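Local coordinates for leucine-rich repeat protein (Bacteroides thetaiotaomicron, PDB 4ECN) that is of unknown function but, as an extracellular protein built largely of leucine-rich repeats, probably binds other proteins, at residues D159-N164 with R168-L173; F304-E307 with D313-G316; R796-G801 with L832-N837. All coordinates share one frame; numbering follows the deposited sequence.

In the fold
From the N terminus the three contacts follow one another along the chain, with none enclosing or crossing another. Interaction 1 closes the tight three-residue turn of the hairpin formed by strands 157-164 and 170-179, in the second DUF4458 region. Interaction 2 closes a five-residue excursion in the loop that leads into the first strand of the leucine-rich repeat sheet. These two lie side by side, their centres about 15 Å apart, and Thr170 packs against Asn305 and Lys306, so the β-domain and the start of the repeats meet here. Near the C-terminal end, interaction 3 closes a 30-residue loop containing strand 810-812, joining the loop after strand 780-782 to strand 831-833.

Interaction 1: residues D159-N164 with R168-L173; sequences DVTVMN and RVTTEL
Asp159 meets Leu173 through its backbone, the CA-H pointing at Leu173 O, while its CB passes beside Glu172 OE2. Asp159 OD2 bonds to Tyr224 OH and OD1 to Gly175 N. Val160 then begins the regular antiparallel pairing. It forms a hydrogen-bonded pair with Leu173, with Val160 N to Leu173 O at 3.0 Å and Leu173 N to Val160 O at 2.8 Å, and its CG2 packs 3.8 Å from Leu173 CD1. Branched aliphatic residues suit this face, where both side chains and Val162 rest on Phe135 of strand 130-139.

Thr161, in a non-hydrogen-bonded pair with Glu172, turns to the other face. Its OG1 lies beside the backbone N and donates to Glu172 OE1, modelled at 2.5 Å, reaching the syn side but 34° out of the carboxylate plane. Glu172 meets it by bending at chi2 (73°), which folds the acid back over the neighbouring strand. Val162 returns to the face of Val160, lying alongside Thr171 with CG2 4.0 Å from Thr171 CB, and the backbone bonds join this pair in both directions.

Met163, a selenomethionine in the crystal, lays CG against Thr170 CG2 at 3.7 Å; the bend at chi3 brings CE to the edge of the Arg168 guanidinium, near its plane. At the turn, Asn164 N donates to Val169 O at 3.0 Å, whereas Asn164 O receives a weak bond from Arg168 N. Asn164 OD1 accepts from Phe166 N, an Asx turn suited to asparagine, and from Asn167 N.

Apolar contacts dominate the face of Val160 and Val162, whereas that of Thr161 mixes the Met163 to Thr170 contact with a polar pair. There the hydroxyl gives Glu172 a neutral partner, perhaps easing its nearness to Asp159 (OD2 to Glu172 OE2 4.9 Å).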
loop_
_atom_site.group_PDB
_atom_site.type_symbol
_atom_site.label_atom_id
_atom_site.label_comp_id
_atom_site.label_asym_id
_atom_site.label_seq_id
_atom_site.Cartn_x
_atom_site.Cartn_y
_atom_site.Cartn_z
ATOM N N ASP A 159 -6.930 -9.318 -38.830
ATOM C CA ASP A 159 -6.078 -8.360 -38.116
ATOM C C ASP A 159 -4.692 -8.881 -38.160
ATOM O O ASP A 159 -4.487 -9.989 -37.673
ATOM C CB ASP A 159 -6.528 -8.130 -36.647
ATOM C CG ASP A 159 -7.837 -7.402 -36.418
ATOM O OD1 ASP A 159 -8.169 -6.515 -37.215
ATOM O OD2 ASP A 159 -8.476 -7.655 -35.393
ATOM N N VAL A 160 -3.733 -8.177 -38.774
ATOM C CA VAL A 160 -2.405 -8.775 -38.721
ATOM C C VAL A 160 -1.444 -7.790 -38.039
ATOM O O VAL A 160 -1.555 -6.569 -38.177
ATOM C CB VAL A 160 -1.821 -9.319 -40.061
ATOM C CG1 VAL A 160 -2.855 -10.146 -40.826
ATOM C CG2 VAL A 160 -1.230 -8.232 -40.946
ATOM N N THR A 161 -0.543 -8.372 -37.242
ATOM C CA THR A 161 0.569 -7.722 -36.574
ATOM C C THR A 161 1.818 -8.078 -37.323
ATOM O O THR A 161 2.134 -9.269 -37.465
ATOM C CB THR A 161 0.686 -8.125 -35.084
ATOM O OG1 THR A 161 -0.594 -8.197 -34.469
ATOM C CG2 THR A 161 1.645 -7.223 -34.297
ATOM N N VAL A 162 2.531 -7.061 -37.809
ATOM C CA VAL A 162 3.809 -7.260 -38.484
ATOM C C VAL A 162 4.881 -6.738 -37.582
ATOM O O VAL A 162 4.652 -5.733 -36.912
ATOM C CB VAL A 162 3.887 -6.619 -39.890
ATOM C CG1 VAL A 162 2.936 -7.310 -40.865
ATOM C CG2 VAL A 162 3.654 -5.108 -39.841
HETATM N N MSE A 163 6.043 -7.388 -37.550
HETATM C CA MSE A 163 7.155 -6.901 -36.734
HETATM C C MSE A 163 8.344 -6.670 -37.620
HETATM O O MSE A 163 8.683 -7.540 -38.414
HETATM C CB MSE A 163 7.500 -7.878 -35.605
HETATM C CG MSE A 163 8.423 -7.294 -34.544
HETATM SE SE MSE A 163 9.130 -8.652 -33.319
HETATM C CE MSE A 163 10.417 -9.559 -34.549
ATOM N N ASN A 164 8.964 -5.492 -37.505
ATOM C CA ASN A 164 10.159 -5.152 -38.264
ATOM C C ASN A 164 11.294 -6.035 -37.716
ATOM O O ASN A 164 11.628 -5.979 -36.535
ATOM C CB ASN A 164 10.457 -3.630 -38.194
ATOM C CG ASN A 164 11.661 -3.169 -39.006
ATOM O OD1 ASN A 164 12.786 -3.695 -38.892
ATOM N ND2 ASN A 164 11.477 -2.118 -39.796
ATOM N N ARG A 168 12.585 -4.291 -34.426
ATOM C CA ARG A 168 11.580 -4.999 -33.596
ATOM C C ARG A 168 10.261 -4.186 -33.379
ATOM O O ARG A 168 9.437 -4.600 -32.559
ATOM C CB ARG A 168 12.157 -5.388 -32.197
ATOM C CG ARG A 168 13.439 -6.236 -32.183
ATOM C CD ARG A 168 13.271 -7.554 -32.897
ATOM N NE ARG A 168 14.505 -8.333 -32.877
ATOM C CZ ARG A 168 14.741 -9.383 -33.655
ATOM N NH1 ARG A 168 13.835 -9.779 -34.547
ATOM N NH2 ARG A 168 15.898 -10.032 -33.569
ATOM N N VAL A 169 10.038 -3.078 -34.109
ATOM C CA VAL A 169 8.809 -2.290 -33.982
ATOM C C VAL A 169 7.641 -3.052 -34.605
ATOM O O VAL A 169 7.711 -3.456 -35.766
ATOM C CB VAL A 169 8.946 -0.878 -34.611
ATOM C CG1 VAL A 169 7.611 -0.124 -34.642
ATOM C CG2 VAL A 169 10.020 -0.060 -33.905
ATOM N N THR A 170 6.563 -3.225 -33.829
ATOM C CA THR A 170 5.344 -3.884 -34.292
ATOM C C THR A 170 4.387 -2.829 -34.838
ATOM O O THR A 170 4.482 -1.658 -34.470
ATOM C CB THR A 170 4.688 -4.725 -33.179
ATOM O OG1 THR A 170 4.449 -3.905 -32.045
ATOM C CG2 THR A 170 5.514 -5.918 -32.773
ATOM N N THR A 171 3.491 -3.240 -35.744
ATOM C CA THR A 171 2.467 -2.388 -36.359
ATOM C C THR A 171 1.219 -3.225 -36.494
ATOM O O THR A 171 1.297 -4.361 -36.947
ATOM C CB THR A 171 2.950 -1.791 -37.703
ATOM O OG1 THR A 171 4.039 -0.890 -37.453
ATOM C CG2 THR A 171 1.841 -1.046 -38.452
ATOM N N GLU A 172 0.083 -2.699 -36.048
ATOM C CA GLU A 172 -1.166 -3.448 -36.130
ATOM C C GLU A 172 -2.006 -2.934 -37.333
ATOM O O GLU A 172 -2.187 -1.725 -37.498
ATOM C CB GLU A 172 -1.942 -3.367 -34.801
ATOM C CG GLU A 172 -3.152 -4.299 -34.734
ATOM C CD GLU A 172 -2.889 -5.788 -34.584
ATOM O OE1 GLU A 172 -1.941 -6.145 -33.849
ATOM O OE2 GLU A 172 -3.684 -6.596 -35.125
ATOM N N LEU A 173 -2.459 -3.868 -38.185
ATOM C CA LEU A 173 -3.253 -3.623 -39.398
ATOM C C LEU A 173 -4.628 -4.237 -39.162
ATOM O O LEU A 173 -4.806 -5.456 -39.267
ATOM C CB LEU A 173 -2.520 -4.207 -40.632
ATOM C CG LEU A 173 -1.064 -3.756 -40.777
ATOM C CD1 LEU A 173 -0.271 -4.674 -41.671
ATOM C CD2 LEU A 173 -0.950 -2.315 -41.196
#

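Interaction 2: residues F304-E307 with D313-G316; sequences FNKE and DQPG. With NA (sodium ion), chain B.
Lys306 NZ donates a hydrogen bond to the backbone carbonyl of Asp313, 2.8 Å from NZ to Asp313 O, with the donor lying in the carbonyl plane. A long side chain is needed to reach from one arm of the loop to the other, and Lys306 supplies it by running fully extended beyond CG, chi2 to chi4 all near 180°. The Asp313 carboxylate stays too far for a salt bridge, its OD1 4.4 Å from Lys306 NZ, though the opposite charges probably still attract.

Beside this bond the Gln314 amide nitrogen sits over one face of the Phe304 ring. Gln314 NE2 is 4.0 Å above the ring plane, offset toward the rim near CE1, and amide and ring are inclined by 34°. The same nitrogen packs 3.9 Å from Lys306 CE, so it is covered by a ring on one hand and a methylene on the other. Its polar needs are met by Asn303 O and Trp311 O, two acceptors that an amide can serve and that probably fix its rotation; the bend at chi2 (-60°) folds the Gln314 chain back to bring it there.

The backbone of Gln314 has a separate task: its O binds the sodium ion at 2.7 Å, together with Val317 O. Gly316, between them, adopts a positive phi of the kind glycine tolerates readily.

In the fold, this loop links helix 266-280 to strand 317-319, the strand at one edge of the repeat sheet within this chain. The Phe304 ring meets Trp278 of that helix and makes an edge-to-face contact with Trp311, while Gly316 is hydrogen-bonded to Ser329, at the end of strand 325-329.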
loop_
_atom_site.group_PDB
_atom_site.type_symbol
_atom_site.label_atom_id
_atom_site.label_comp_id
_atom_site.label_asym_id
_atom_site.label_seq_id
_atom_site.Cartn_x
_atom_site.Cartn_y
_atom_site.Cartn_z
ATOM N N PHE A 304 0.990 -2.672 -24.785
ATOM C CA PHE A 304 0.425 -3.631 -25.739
ATOM C C PHE A 304 0.933 -3.327 -27.176
ATOM O O PHE A 304 0.456 -3.931 -28.132
ATOM C CB PHE A 304 -1.121 -3.630 -25.670
ATOM C CG PHE A 304 -1.665 -4.070 -24.327
ATOM C CD1 PHE A 304 -1.768 -5.419 -24.006
ATOM C CD2 PHE A 304 -2.057 -3.134 -23.374
ATOM C CE1 PHE A 304 -2.253 -5.825 -22.758
ATOM C CE2 PHE A 304 -2.545 -3.541 -22.125
ATOM C CZ PHE A 304 -2.630 -4.881 -21.824
ATOM N N ASN A 305 1.928 -2.428 -27.321
ATOM C CA ASN A 305 2.524 -2.087 -28.625
ATOM C C ASN A 305 3.735 -2.992 -28.850
ATOM O O ASN A 305 4.868 -2.548 -29.065
ATOM C CB ASN A 305 2.891 -0.602 -28.697
ATOM C CG ASN A 305 1.747 0.296 -28.373
ATOM O OD1 ASN A 305 1.839 1.133 -27.473
ATOM N ND2 ASN A 305 0.606 0.045 -29.000
ATOM N N LYS A 306 3.475 -4.281 -28.724
ATOM C CA LYS A 306 4.473 -5.317 -28.840
ATOM C C LYS A 306 3.755 -6.617 -29.225
ATOM O O LYS A 306 2.522 -6.663 -29.180
ATOM C CB LYS A 306 5.309 -5.437 -27.537
ATOM C CG LYS A 306 4.508 -5.662 -26.249
ATOM C CD LYS A 306 5.447 -5.854 -25.066
ATOM C CE LYS A 306 4.722 -6.189 -23.798
ATOM N NZ LYS A 306 5.641 -6.301 -22.636
ATOM N N GLU A 307 4.525 -7.631 -29.671
ATOM C CA GLU A 307 4.050 -8.946 -30.082
ATOM C C GLU A 307 3.111 -9.538 -29.041
ATOM O O GLU A 307 3.461 -9.562 -27.861
ATOM C CB GLU A 307 5.248 -9.880 -30.286
ATOM C CG GLU A 307 4.853 -11.252 -30.801
ATOM C CD GLU A 307 5.912 -12.324 -30.692
ATOM O OE1 GLU A 307 6.987 -12.071 -30.097
ATOM O OE2 GLU A 307 5.633 -13.449 -31.166
ATOM N N ASP A 313 3.820 -10.074 -20.234
ATOM C CA ASP A 313 4.918 -9.356 -19.592
ATOM C C ASP A 313 4.468 -7.916 -19.285
ATOM O O ASP A 313 4.607 -7.000 -20.118
ATOM C CB ASP A 313 6.163 -9.386 -20.490
ATOM C CG ASP A 313 7.461 -8.900 -19.870
ATOM O OD1 ASP A 313 7.411 -7.987 -19.008
ATOM O OD2 ASP A 313 8.532 -9.345 -20.329
ATOM N N GLN A 314 3.894 -7.727 -18.089
ATOM C CA GLN A 314 3.408 -6.422 -17.657
ATOM C C GLN A 314 3.769 -6.138 -16.208
ATOM O O GLN A 314 3.733 -7.064 -15.382
ATOM C CB GLN A 314 1.880 -6.320 -17.815
ATOM C CG GLN A 314 1.320 -6.516 -19.217
ATOM C CD GLN A 314 1.797 -5.552 -20.272
ATOM O OE1 GLN A 314 2.329 -4.471 -20.006
ATOM N NE2 GLN A 314 1.599 -5.936 -21.511
ATOM N N PRO A 315 4.062 -4.854 -15.856
ATOM C CA PRO A 315 4.327 -4.534 -14.439
ATOM C C PRO A 315 3.053 -4.751 -13.613
ATOM O O PRO A 315 1.985 -4.206 -13.955
ATOM C CB PRO A 315 4.776 -3.073 -14.480
ATOM C CG PRO A 315 4.210 -2.520 -15.748
ATOM C CD PRO A 315 4.150 -3.649 -16.714
ATOM N N GLY A 316 3.156 -5.636 -12.615
ATOM C CA GLY A 316 2.033 -6.036 -11.762
ATOM C C GLY A 316 1.427 -7.396 -12.104
ATOM O O GLY A 316 0.677 -7.967 -11.295
HETATM NA NA NA B . 5.687 -8.761 -14.572
#

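Interaction 3: residues R796-G801 with L832-N837; sequences RQWPTG and LDIADN
In this leucine-rich repeat solenoid, Trp798 meets Leu832 and Ile834 in the apolar interior between coils. Leu832 and Ile834 are the two apolar positions of an LxLxxN signature that runs from Leu832 to Asn837. Strand 831-833 belongs to the parallel sheet, and both side chains, Leu832 on the strand and Ile834 just past its end, point toward the loop that carries Trp798.

The contact is small and wholly apolar. Trp798 CG stands anti to the backbone N (chi1 166°), which sends the six-membered ring across the interior. There CH2 comes to 4.1 Å from Leu832 CD1; the methyl reaches the ring at its edge, near its plane, the two side chains approaching from opposite directions. Ile834 adds a looser touch, its CG2 4.4 Å from Trp798 CZ3. A large flat residue suits this place because it is long enough to reach from the loop to the strands: Leu811 of strand 810-812 and Val821 also pack on Trp798, so the indole reaches past that strand to the next.

Its polar end is provided for as well, since NE1 bonds to Glu823 OE2 in a buried setting. Along the chain, Pro799 CD lies 3.5 Å above one face of the indole, offset toward its rim, and Pro799 itself is the centre of an inverse gamma turn that redirects the loop.

Beyond the strand, the chain turns through Asp836, whose positive phi fits a tight bend, and Asn837 holds the turn. As the signature asparagine it bonds to neighbouring backbone, its OD1 receiving Ile818 N of the preceding coil and its ND2 reaching Ile813 O. The same ND2 also donates to Ile834 O at 2.9 Å, nearly straight at 170° about the hydrogen, yet from above the carbonyl plane.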
loop_
_atom_site.group_PDB
_atom_site.type_symbol
_atom_site.label_atom_id
_atom_site.label_comp_id
_atom_site.label_asym_id
_atom_site.label_seq_id
_atom_site.Cartn_x
_atom_site.Cartn_y
_atom_site.Cartn_z
ATOM N N ARG A 796 17.852 22.786 46.166
ATOM C CA ARG A 796 19.076 23.577 46.325
ATOM C C ARG A 796 20.331 22.760 46.681
ATOM O O ARG A 796 21.453 23.254 46.483
ATOM C CB ARG A 796 18.907 24.631 47.442
ATOM C CG ARG A 796 17.867 25.685 47.201
ATOM C CD ARG A 796 18.181 26.879 48.082
ATOM N NE ARG A 796 17.276 27.071 49.224
ATOM C CZ ARG A 796 16.126 27.742 49.171
ATOM N NH1 ARG A 796 15.685 28.232 48.015
ATOM N NH2 ARG A 796 15.392 27.899 50.265
ATOM N N GLN A 797 20.173 21.586 47.295
ATOM C CA GLN A 797 21.379 20.895 47.738
ATOM C C GLN A 797 21.811 19.823 46.721
ATOM O O GLN A 797 21.001 19.022 46.255
ATOM C CB GLN A 797 21.187 20.282 49.150
ATOM C CG GLN A 797 22.431 19.615 49.768
ATOM C CD GLN A 797 23.695 20.443 49.743
ATOM O OE1 GLN A 797 23.688 21.657 49.955
ATOM N NE2 GLN A 797 24.821 19.792 49.498
ATOM N N TRP A 798 23.111 19.841 46.386
ATOM C CA TRP A 798 23.743 18.888 45.496
ATOM C C TRP A 798 23.838 17.553 46.220
ATOM O O TRP A 798 24.079 17.582 47.430
ATOM C CB TRP A 798 25.117 19.440 45.099
ATOM C CG TRP A 798 26.035 18.457 44.443
ATOM C CD1 TRP A 798 26.974 17.687 45.056
ATOM C CD2 TRP A 798 26.125 18.165 43.041
ATOM N NE1 TRP A 798 27.626 16.912 44.127
ATOM C CE2 TRP A 798 27.121 17.180 42.883
ATOM C CE3 TRP A 798 25.432 18.614 41.902
ATOM C CZ2 TRP A 798 27.464 16.649 41.629
ATOM C CZ3 TRP A 798 25.788 18.105 40.656
ATOM C CH2 TRP A 798 26.791 17.134 40.528
ATOM N N PRO A 799 23.651 16.382 45.543
ATOM C CA PRO A 799 23.730 15.092 46.259
ATOM C C PRO A 799 25.184 14.657 46.495
ATOM O O PRO A 799 25.711 13.811 45.771
ATOM C CB PRO A 799 22.995 14.137 45.323
ATOM C CG PRO A 799 23.212 14.701 43.989
ATOM C CD PRO A 799 23.318 16.177 44.116
ATOM N N THR A 800 25.811 15.216 47.543
ATOM C CA THR A 800 27.200 14.981 47.916
ATOM C C THR A 800 27.417 13.474 48.157
ATOM O O THR A 800 26.737 12.877 48.995
ATOM C CB THR A 800 27.567 15.836 49.142
ATOM O OG1 THR A 800 27.182 17.199 48.918
ATOM C CG2 THR A 800 29.033 15.780 49.460
ATOM N N GLY A 801 28.351 12.903 47.384
ATOM C CA GLY A 801 28.732 11.497 47.385
ATOM C C GLY A 801 28.374 10.795 46.086
ATOM O O GLY A 801 28.804 9.659 45.861
ATOM N N LEU A 832 26.778 15.448 32.180
ATOM C CA LEU A 832 26.223 16.187 33.314
ATOM C C LEU A 832 25.464 17.430 32.880
ATOM O O LEU A 832 26.040 18.289 32.216
ATOM C CB LEU A 832 27.361 16.592 34.272
ATOM C CG LEU A 832 26.965 17.238 35.600
ATOM C CD1 LEU A 832 26.309 16.244 36.516
ATOM C CD2 LEU A 832 28.181 17.798 36.309
ATOM N N ASP A 833 24.184 17.545 33.310
ATOM C CA ASP A 833 23.330 18.702 33.035
ATOM C C ASP A 833 23.162 19.514 34.310
ATOM O O ASP A 833 22.473 19.092 35.242
ATOM C CB ASP A 833 21.964 18.294 32.448
ATOM C CG ASP A 833 20.869 19.362 32.461
ATOM O OD1 ASP A 833 21.174 20.546 32.157
ATOM O OD2 ASP A 833 19.700 19.004 32.709
ATOM N N ILE A 834 23.821 20.672 34.356
ATOM C CA ILE A 834 23.739 21.556 35.502
ATOM C C ILE A 834 23.212 22.928 35.047
ATOM O O ILE A 834 23.208 23.869 35.844
ATOM C CB ILE A 834 25.083 21.664 36.247
ATOM C CG1 ILE A 834 26.221 22.220 35.354
ATOM C CG2 ILE A 834 25.443 20.335 36.916
ATOM C CD1 ILE A 834 27.407 22.777 36.182
ATOM N N ALA A 835 22.716 23.019 33.781
ATOM C CA ALA A 835 22.176 24.257 33.221
ATOM C C ALA A 835 20.893 24.679 33.919
ATOM O O ALA A 835 20.151 23.842 34.436
ATOM C CB ALA A 835 21.925 24.103 31.745
ATOM N N ASP A 836 20.664 25.991 33.959
ATOM C CA ASP A 836 19.508 26.647 34.536
ATOM C C ASP A 836 19.520 26.477 36.081
ATOM O O ASP A 836 18.473 26.253 36.689
ATOM C CB ASP A 836 18.208 26.114 33.884
ATOM C CG ASP A 836 16.954 26.960 34.072
ATOM O OD1 ASP A 836 17.027 27.988 34.806
ATOM O OD2 ASP A 836 15.895 26.595 33.485
ATOM N N ASN A 837 20.724 26.617 36.714
ATOM C CA ASN A 837 20.992 26.653 38.178
ATOM C C ASN A 837 21.737 27.956 38.382
ATOM O O ASN A 837 22.920 28.013 38.062
ATOM C CB ASN A 837 21.740 25.404 38.684
ATOM C CG ASN A 837 20.888 24.157 38.708
ATOM O OD1 ASN A 837 20.092 23.947 39.609
ATOM N ND2 ASN A 837 21.059 23.279 37.735
#